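Local coordinates for structural protein ORF273 (Acidianus two-tailed virus, PDB 4ART), which serves as a virion structural protein of an archaeal virus, a thermo- and acid-stable protein with a new fold, and pairs here with a second copy of itself, at the interface of chains A and B. Sequence-based numbering; all coordinates share one arbitrary frame. Chains: chain A/B, Structural protein ORF273.

Contact 1: the interface of chains A and B. Residues chain A 199-200, 211; chain B 199-200, 209, 211-212.
A:Glu200, at the end of helix 188-201, reaches across the two-fold interface to B:Thr209, which caps the start of helix 210-221 in the partner. CB of A:Glu200 lies 4.1 Å from CB of B:Glu200, its symmetry mate. CG stands anti to the carbonyl carbon (chi1 -56°) and the chain runs on extended, carrying the carboxylate past the oppositely directed threonine. The carboxyl carbon CD of A:Glu200 then comes 4.1 Å from CG of B:Glu212, the two carboxylates turned well away from parallel. At the tip, OE1 of A:Glu200 accepts a hydrogen bond of 2.7 Å from the hydroxyl OG1 of B:Thr209 on its syn lone pair, while OE2 points toward B:Glu212 without bonding to it.

The threonine is itself held from behind by a capping box. N of B:Thr209 donates a 3.0 Å hydrogen bond to OE1 of B:Glu212, and N of B:Glu212 returns a weak one of 3.4 Å to OG1 of B:Thr209. That hydroxyl OG1 of B:Thr209 also reaches the anti lone pair of OE1 of B:Glu212 at 2.9 Å. One hydroxyl hydrogen cannot fully serve two carboxylates, so one of them may carry a proton.

Nearer the two-fold axis, A:Asp211 and B:Asp211 meet from opposite directions, their planes 64° apart. OD2 of A:Asp211 lies 2.4 Å from OD2 of B:Asp211, a doubtfully close approach. CB of A:Asp211 also packs 3.5 Å from CD of B:Glu200. The site thus joins helix ends of two subunits through clustered acids, an arrangement that may suit a protein stable in acid.

Contact 2: the interface of chains A and B. Residues chain A 208-209, 212, 216; chain B 192, 196, 200.
B:Asn192 sets its amide nearly parallel to the carboxylate of A:Glu212 but offset from it, although the two side chains cross at about a right angle. ND2 of B:Asn192 donates a 2.9 Å hydrogen bond (155° at H) to OE2 of A:Glu212, meeting the oxygen on the anti side and somewhat out of the carboxylate plane. CG of the asparagine is anti to the backbone N (chi1 -179°), which sends the amide out from helix 188-201 into a close-fitting setting. There CD1 of A:Ile216 packs 3.5 Å from CG of B:Asn192, and the same methyl lies over the rim of one face of the A:Tyr208 ring. The ring stands nearly perpendicular to the amide and has the carboxyl carbon of A:Glu212 at its edge.

A:Glu212 is also secured within its own chain: OE1 accepts from both N and OG1 of A:Thr209, leaving OE2 for the asparagine. As the symmetry twin of the bond in contact 1, OG1 of A:Thr209 donates a 2.6 Å hydrogen bond to OE1 of B:Glu200.

The methylenes of B:Arg196 pack just as closely, its CD lying 3.5 Å from CD of A:Glu212. Only the guanidinium end is looser, turned away by the bend at chi3 (90°). Any attraction is probably weak, with no salt bridge: NE of B:Arg196 remains 4.7 Å from OE2 of A:Glu212.

Contact 1: the interface of chains A and B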
ATOM      1  N   ALA A 199      13.866   2.671   7.212  1.00 25.17           N
ATOM      2  CA  ALA A 199      12.514   3.184   6.997  1.00 23.78           C
ATOM      3  C   ALA A 199      11.862   3.947   8.124  1.00 27.75           C
ATOM      4  O   ALA A 199      11.007   4.793   7.865  1.00 28.06           O
ATOM      5  CB  ALA A 199      11.617   2.048   6.576  1.00 24.50           C
ATOM      6  N   GLU A 200      12.182   3.589   9.369  1.00 24.85           N
ATOM      7  CA  GLU A 200      11.499   4.103  10.573  1.00 24.20           C
ATOM      8  C   GLU A 200      12.359   4.842  11.587  1.00 29.00           C
ATOM      9  O   GLU A 200      11.810   5.376  12.559  1.00 30.55           O
ATOM     10  CB  GLU A 200      10.845   2.927  11.315  1.00 25.02           C
ATOM     11  CG  GLU A 200       9.885   2.104  10.496  1.00 23.41           C
ATOM     12  CD  GLU A 200       9.422   0.891  11.266  1.00 36.08           C
ATOM     13  OE1 GLU A 200       8.509   1.041  12.102  1.00 31.13           O
ATOM     14  OE2 GLU A 200       9.946  -0.214  11.024  1.00 27.83           O
ATOM     15  N   ASP A 211       9.155   6.592   6.396  1.00 24.69           N
ATOM     16  CA  ASP A 211       7.732   6.268   6.467  1.00 23.29           C
ATOM     17  C   ASP A 211       6.863   7.517   6.619  1.00 26.07           C
ATOM     18  O   ASP A 211       5.806   7.599   6.000  1.00 26.33           O
ATOM     19  CB  ASP A 211       7.462   5.181   7.538  1.00 23.83           C
ATOM     20  CG  ASP A 211       7.896   3.771   7.115  1.00 28.04           C
ATOM     21  OD1 ASP A 211       8.427   3.624   6.000  1.00 26.57           O
ATOM     22  OD2 ASP A 211       7.723   2.809   7.928  1.00 27.01           O
TER
ATOM     23  N   ALA B 199       2.668   4.368  14.400  1.00 21.71           N
ATOM     24  CA  ALA B 199       3.016   3.494  13.261  1.00 21.69           C
ATOM     25  C   ALA B 199       4.445   3.001  13.237  1.00 25.42           C
ATOM     26  O   ALA B 199       4.708   1.948  12.663  1.00 23.69           O
ATOM     27  CB  ALA B 199       2.739   4.223  11.951  1.00 22.24           C
ATOM     28  N   GLU B 200       5.384   3.802  13.758  1.00 25.23           N
ATOM     29  CA  GLU B 200       6.830   3.537  13.674  1.00 24.41           C
ATOM     30  C   GLU B 200       7.565   3.349  14.988  1.00 28.05           C
ATOM     31  O   GLU B 200       8.720   2.933  14.964  1.00 27.71           O
ATOM     32  CB  GLU B 200       7.501   4.705  12.932  1.00 24.72           C
ATOM     33  CG  GLU B 200       6.964   4.952  11.534  1.00 25.53           C
ATOM     34  CD  GLU B 200       7.573   6.188  10.912  1.00 31.07           C
ATOM     35  OE1 GLU B 200       8.796   6.183  10.649  1.00 28.51           O
ATOM     36  OE2 GLU B 200       6.847   7.203  10.788  1.00 28.43           O
ATOM     37  N   THR B 209       6.539  -2.942  15.268  1.00 24.39           N
ATOM     38  CA  THR B 209       5.724  -1.750  15.123  1.00 24.91           C
ATOM     39  C   THR B 209       4.603  -2.030  14.087  1.00 29.29           C
ATOM     40  O   THR B 209       4.623  -3.072  13.425  1.00 29.38           O
ATOM     41  CB  THR B 209       6.613  -0.580  14.659  1.00 29.61           C
ATOM     42  OG1 THR B 209       7.154  -0.892  13.395  1.00 25.21           O
ATOM     43  CG2 THR B 209       7.751  -0.256  15.645  1.00 23.36           C
ATOM     44  N   ASP B 211       4.265  -0.565  11.162  1.00 21.72           N
ATOM     45  CA  ASP B 211       4.873  -0.579   9.813  1.00 21.07           C
ATOM     46  C   ASP B 211       5.628  -1.883   9.525  1.00 25.51           C
ATOM     47  O   ASP B 211       5.525  -2.408   8.421  1.00 23.58           O
ATOM     48  CB  ASP B 211       5.729   0.678   9.536  1.00 21.79           C
ATOM     49  CG  ASP B 211       4.953   1.967   9.314  1.00 28.07           C
ATOM     50  OD1 ASP B 211       3.706   1.929   9.337  1.00 26.33           O
ATOM     51  OD2 ASP B 211       5.594   3.018   9.113  1.00 27.97           O
ATOM     52  N   GLU B 212       6.310  -2.446  10.528  1.00 24.36           N
ATOM     53  CA  GLU B 212       6.967  -3.746  10.377  1.00 25.63           C
ATOM     54  C   GLU B 212       5.904  -4.841  10.258  1.00 28.87           C
ATOM     55  O   GLU B 212       6.063  -5.787   9.479  1.00 29.63           O
ATOM     56  CB  GLU B 212       7.831  -4.043  11.589  1.00 28.00           C
ATOM     57  CG  GLU B 212       9.024  -3.123  11.709  1.00 38.05           C
ATOM     58  CD  GLU B 212       9.765  -3.310  13.004  1.00 58.48           C
ATOM     59  OE1 GLU B 212       9.238  -2.868  14.041  1.00 46.57           O
ATOM     60  OE2 GLU B 212      10.841  -3.947  13.000  1.00 76.51           O
TER

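Contact 2: the interface of chains A and B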
ATOM      1  N   TYR A 208      12.452  14.085   8.466  1.00 26.03           N
ATOM      2  CA  TYR A 208      11.477  13.011   8.641  1.00 24.44           C
ATOM      3  C   TYR A 208      12.072  11.664   8.328  1.00 27.44           C
ATOM      4  O   TYR A 208      12.916  11.529   7.429  1.00 24.57           O
ATOM      5  CB  TYR A 208      10.291  13.229   7.685  1.00 24.32           C
ATOM      6  CG  TYR A 208       9.510  14.491   7.971  1.00 25.83           C
ATOM      7  CD1 TYR A 208       8.596  14.542   9.015  1.00 26.99           C
ATOM      8  CD2 TYR A 208       9.647  15.616   7.162  1.00 27.10           C
ATOM      9  CE1 TYR A 208       7.893  15.706   9.301  1.00 28.71           C
ATOM     10  CE2 TYR A 208       8.910  16.779   7.412  1.00 28.39           C
ATOM     11  CZ  TYR A 208       8.020  16.808   8.473  1.00 31.49           C
ATOM     12  OH  TYR A 208       7.274  17.930   8.732  1.00 32.26           O
ATOM     13  N   THR A 209      11.567  10.649   9.016  1.00 26.12           N
ATOM     14  CA  THR A 209      11.912   9.264   8.734  1.00 25.08           C
ATOM     15  C   THR A 209      11.250   8.992   7.377  1.00 29.87           C
ATOM     16  O   THR A 209      10.353   9.751   6.975  1.00 28.38           O
ATOM     17  CB  THR A 209      11.355   8.325   9.771  1.00 24.61           C
ATOM     18  OG1 THR A 209       9.930   8.399   9.783  1.00 27.34           O
ATOM     19  CG2 THR A 209      11.936   8.522  11.138  1.00 28.99           C
ATOM     20  N   GLU A 212       7.333   8.524   7.381  1.00 22.69           N
ATOM     21  CA  GLU A 212       6.627   9.818   7.480  1.00 23.56           C
ATOM     22  C   GLU A 212       6.678  10.536   6.126  1.00 28.95           C
ATOM     23  O   GLU A 212       5.706  11.183   5.734  1.00 29.06           O
ATOM     24  CB  GLU A 212       7.350  10.726   8.465  1.00 25.18           C
ATOM     25  CG  GLU A 212       7.182  10.287   9.888  1.00 27.96           C
ATOM     26  CD  GLU A 212       8.020  11.119  10.816  1.00 26.26           C
ATOM     27  OE1 GLU A 212       9.262  10.939  10.839  1.00 34.59           O
ATOM     28  OE2 GLU A 212       7.432  12.010  11.465  1.00 29.07           O
ATOM     29  N   ILE A 216       3.068  11.954   4.661  1.00 26.42           N
ATOM     30  CA  ILE A 216       2.763  13.388   4.548  1.00 26.15           C
ATOM     31  C   ILE A 216       2.337  13.856   3.121  1.00 27.58           C
ATOM     32  O   ILE A 216       1.277  14.474   3.004  1.00 25.83           O
ATOM     33  CB  ILE A 216       3.852  14.252   5.217  1.00 28.60           C
ATOM     34  CG1 ILE A 216       3.842  14.017   6.751  1.00 27.92           C
ATOM     35  CG2 ILE A 216       3.684  15.719   4.845  1.00 28.38           C
ATOM     36  CD1 ILE A 216       5.042  14.564   7.448  1.00 29.06           C
TER
ATOM     37  N   ASN B 192       0.800  14.324  12.532  1.00 29.70           N
ATOM     38  CA  ASN B 192       2.008  13.632  12.079  1.00 28.59           C
ATOM     39  C   ASN B 192       2.859  13.083  13.229  1.00 29.17           C
ATOM     40  O   ASN B 192       3.337  11.962  13.113  1.00 26.02           O
ATOM     41  CB  ASN B 192       2.872  14.502  11.158  1.00 29.57           C
ATOM     42  CG  ASN B 192       4.103  13.722  10.709  1.00 53.73           C
ATOM     43  OD1 ASN B 192       3.988  12.802   9.902  1.00 46.34           O
ATOM     44  ND2 ASN B 192       5.290  13.947  11.308  1.00 39.87           N
ATOM     45  N   ARG B 196       3.512   9.118  13.647  1.00 26.60           N
ATOM     46  CA  ARG B 196       4.870   8.569  13.705  1.00 26.52           C
ATOM     47  C   ARG B 196       5.035   7.610  14.905  1.00 27.97           C
ATOM     48  O   ARG B 196       5.588   6.515  14.767  1.00 26.84           O
ATOM     49  CB  ARG B 196       5.885   9.730  13.758  1.00 26.77           C
ATOM     50  CG  ARG B 196       7.355   9.294  13.790  1.00 33.03           C
ATOM     51  CD  ARG B 196       8.268  10.419  14.263  1.00 40.84           C
ATOM     52  NE  ARG B 196       8.421  10.376  15.714  1.00 57.19           N
ATOM     53  CZ  ARG B 196       7.829  11.203  16.569  1.00 77.48           C
ATOM     54  NH1 ARG B 196       7.076  12.206  16.125  1.00 67.90           N
ATOM     55  NH2 ARG B 196       8.015  11.058  17.878  1.00 63.43           N
ATOM     56  N   GLU B 200       5.384   3.802  13.758  1.00 25.23           N
ATOM     57  CA  GLU B 200       6.830   3.537  13.674  1.00 24.41           C
ATOM     58  C   GLU B 200       7.565   3.349  14.988  1.00 28.05           C
ATOM     59  O   GLU B 200       8.720   2.933  14.964  1.00 27.71           O
ATOM     60  CB  GLU B 200       7.501   4.705  12.932  1.00 24.72           C
ATOM     61  CG  GLU B 200       6.964   4.952  11.534  1.00 25.53           C
ATOM     62  CD  GLU B 200       7.573   6.188  10.912  1.00 31.07           C
ATOM     63  OE1 GLU B 200       8.796   6.183  10.649  1.00 28.51           O
ATOM     64  OE2 GLU B 200       6.847   7.203  10.788  1.00 28.43           O
TER

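The C-alpha centres of contact 1 and contact 2 lie about 8 Å apart, and B:Glu200 belongs to both. Each brings helix 188-201 of one subunit against the first turns of helix 210-221 of the other and the loop before it; the two-fold symmetry of the interface repeats each contact with the chains exchanged. Contact 1 sits at the axis, where matching acids from both chains converge; contact 2 continues outward along the helices, adding amide and apolar packing. Together they form one continuous seam of the deposited dimer, whose symmetry is consistent with a genuine assembly, although the structure alone does not establish that in the virion.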